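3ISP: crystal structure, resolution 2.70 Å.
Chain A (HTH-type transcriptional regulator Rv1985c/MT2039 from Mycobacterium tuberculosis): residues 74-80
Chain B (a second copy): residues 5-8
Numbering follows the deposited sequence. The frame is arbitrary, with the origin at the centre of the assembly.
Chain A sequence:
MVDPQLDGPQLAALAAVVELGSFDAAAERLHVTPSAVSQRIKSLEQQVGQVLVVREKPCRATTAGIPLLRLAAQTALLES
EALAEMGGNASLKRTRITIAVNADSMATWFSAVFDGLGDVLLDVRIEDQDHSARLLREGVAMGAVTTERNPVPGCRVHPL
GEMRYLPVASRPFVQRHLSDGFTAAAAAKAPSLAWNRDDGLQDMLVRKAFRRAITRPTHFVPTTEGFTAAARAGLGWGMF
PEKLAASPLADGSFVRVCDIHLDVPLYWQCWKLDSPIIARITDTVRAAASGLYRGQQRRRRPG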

# COMPACT_ATOMS: atom_id res chain seq x y z
N GLN A 74 27.44 -4.05 5.30
CA GLN A 74 28.16 -4.46 6.50
C GLN A 74 29.57 -4.81 6.06
O GLN A 74 30.54 -4.49 6.73
CB GLN A 74 27.47 -5.65 7.17
CG GLN A 74 25.97 -5.44 7.36
CD GLN A 74 25.30 -6.55 8.15
OE1 GLN A 74 25.35 -7.72 7.79
NE2 GLN A 74 24.64 -6.17 9.23
N THR A 75 29.67 -5.43 4.90
CA THR A 75 30.95 -5.81 4.33
C THR A 75 31.80 -4.58 4.02
O THR A 75 33.01 -4.56 4.26
CB THR A 75 30.76 -6.65 3.06
OG1 THR A 75 30.61 -8.03 3.43
CG2 THR A 75 31.95 -6.50 2.13
N ALA A 76 31.15 -3.55 3.48
CA ALA A 76 31.83 -2.32 3.11
C ALA A 76 32.40 -1.60 4.33
O ALA A 76 33.43 -0.93 4.24
CB ALA A 76 30.88 -1.40 2.35
N LEU A 77 31.71 -1.72 5.47
CA LEU A 77 32.18 -1.10 6.70
C LEU A 77 33.26 -1.95 7.34
O LEU A 77 34.29 -1.44 7.78
CB LEU A 77 31.03 -0.89 7.69
CG LEU A 77 31.47 -0.44 9.08
CD1 LEU A 77 31.96 1.00 9.07
CD2 LEU A 77 30.33 -0.58 10.04
N LEU A 78 33.01 -3.25 7.39
CA LEU A 78 34.00 -4.21 7.87
C LEU A 78 35.30 -4.03 7.11
O LEU A 78 36.38 -4.00 7.69
CB LEU A 78 33.50 -5.63 7.70
CG LEU A 78 32.53 -6.09 8.79
CD1 LEU A 78 32.20 -7.57 8.63
CD2 LEU A 78 33.11 -5.80 10.15
N GLU A 79 35.18 -3.90 5.80
CA GLU A 79 36.35 -3.75 4.96
C GLU A 79 37.14 -2.47 5.24
O GLU A 79 38.35 -2.51 5.41
CB GLU A 79 35.95 -3.81 3.49
CG GLU A 79 37.05 -3.42 2.53
CD GLU A 79 36.56 -3.41 1.10
OE1 GLU A 79 36.20 -4.50 0.59
OE2 GLU A 79 36.51 -2.32 0.50
N SER A 80 36.46 -1.33 5.32
CA SER A 80 37.17 -0.06 5.49
C SER A 80 37.77 0.09 6.89
O SER A 80 38.69 0.88 7.10
CB SER A 80 36.32 1.15 5.05
OG SER A 80 35.34 1.53 6.01
N GLN B 5 36.18 -1.53 -2.39
CA GLN B 5 36.14 -2.97 -2.22
C GLN B 5 37.49 -3.60 -2.60
O GLN B 5 38.14 -3.16 -3.55
CB GLN B 5 35.00 -3.57 -3.06
CG GLN B 5 33.76 -2.67 -3.14
CD GLN B 5 33.08 -2.47 -1.80
OE1 GLN B 5 32.53 -1.40 -1.52
NE2 GLN B 5 33.12 -3.50 -0.95
N LEU B 6 37.90 -4.62 -1.85
CA LEU B 6 39.17 -5.31 -2.10
C LEU B 6 38.95 -6.78 -2.42
O LEU B 6 39.86 -7.46 -2.90
CB LEU B 6 40.12 -5.17 -0.90
CG LEU B 6 39.75 -5.81 0.45
CD1 LEU B 6 39.89 -7.33 0.42
CD2 LEU B 6 40.62 -5.21 1.56
N ASP B 7 37.74 -7.25 -2.13
CA ASP B 7 37.38 -8.65 -2.29
C ASP B 7 37.74 -9.17 -3.68
O ASP B 7 38.09 -8.39 -4.56
CB ASP B 7 35.89 -8.86 -1.98
CG ASP B 7 35.58 -8.70 -0.49
OD1 ASP B 7 35.70 -7.57 0.04
OD2 ASP B 7 35.20 -9.71 0.14
N GLY B 8 37.66 -10.49 -3.89
CA GLY B 8 37.21 -11.44 -2.89
C GLY B 8 37.82 -12.81 -3.11
O GLY B 8 37.89 -13.61 -2.18

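The contact between the helical stretch of chain A and the irregular N-terminal segment of chain B is small, burying 234 Å² over both sides, and it is centred on one side chain, that of Glu A79. Successive turns of the helix present Thr A75, Ala A76 and Glu A79 to chain B, whereas Gln A74, Leu A77 and Leu A78 lie out of reach of it. The helix is braced by its own backbone hydrogen bonds, among them Glu A79 N to Thr A75 O at 2.7 Å, which ties together the two residues whose CA-to-CB bonds point toward chain B.

The clearest polar contact is a hydrogen bond to a backbone amide. The backbone amide of Leu B6 donates to the carboxylate of Glu A79, with 3.0 Å between Leu B6 N and Glu A79 OE1 and an N-H...O angle of 150°. Glu A79 reaches it with chi1 and chi2 both t, an extended conformation that carries the carboxylate out from the helix to the chain B backbone. Glutamate suits this place because it combines that reach with a strong acceptor for an amide in a segment without regular secondary structure. Its second oxygen lies at the start of the segment, with Glu A79 OE2 3.0 Å from Gln B5 N.

Two acidic side chains come close at one point. Glu A79 OE1 lies 3.2 Å from Asp B7 OD1; both are acceptors, so the pair forms no hydrogen bond, and two carboxylates at this distance would repel each other if both were ionised.

The remaining contacts are looser packing. Gln B5 starts sideways to the helix, but its side chain, with chi1 and chi2 both m, brings its amide end nearer. Gln B5 OE1 comes to 4.2 Å from Ala A76 CB, and Gln B5 NE2 to 4.5 Å from Thr A75 CG2. The short side chain of Ala A76 occupies little space beside this amide. Thr A75, which is buried, turns its methyl group to chain B, where Thr A75 CG2 also lies 4.4 Å from Asp B7 OD1. Leu B6 supplies the hydrogen-bonding amide, and its side chain also packs near the same carboxylate, with Leu B6 CG 3.8 Å from Glu A79 OE1. Glu A79 has the largest covered area, 89 Å², followed by Gln B5 with 59 Å².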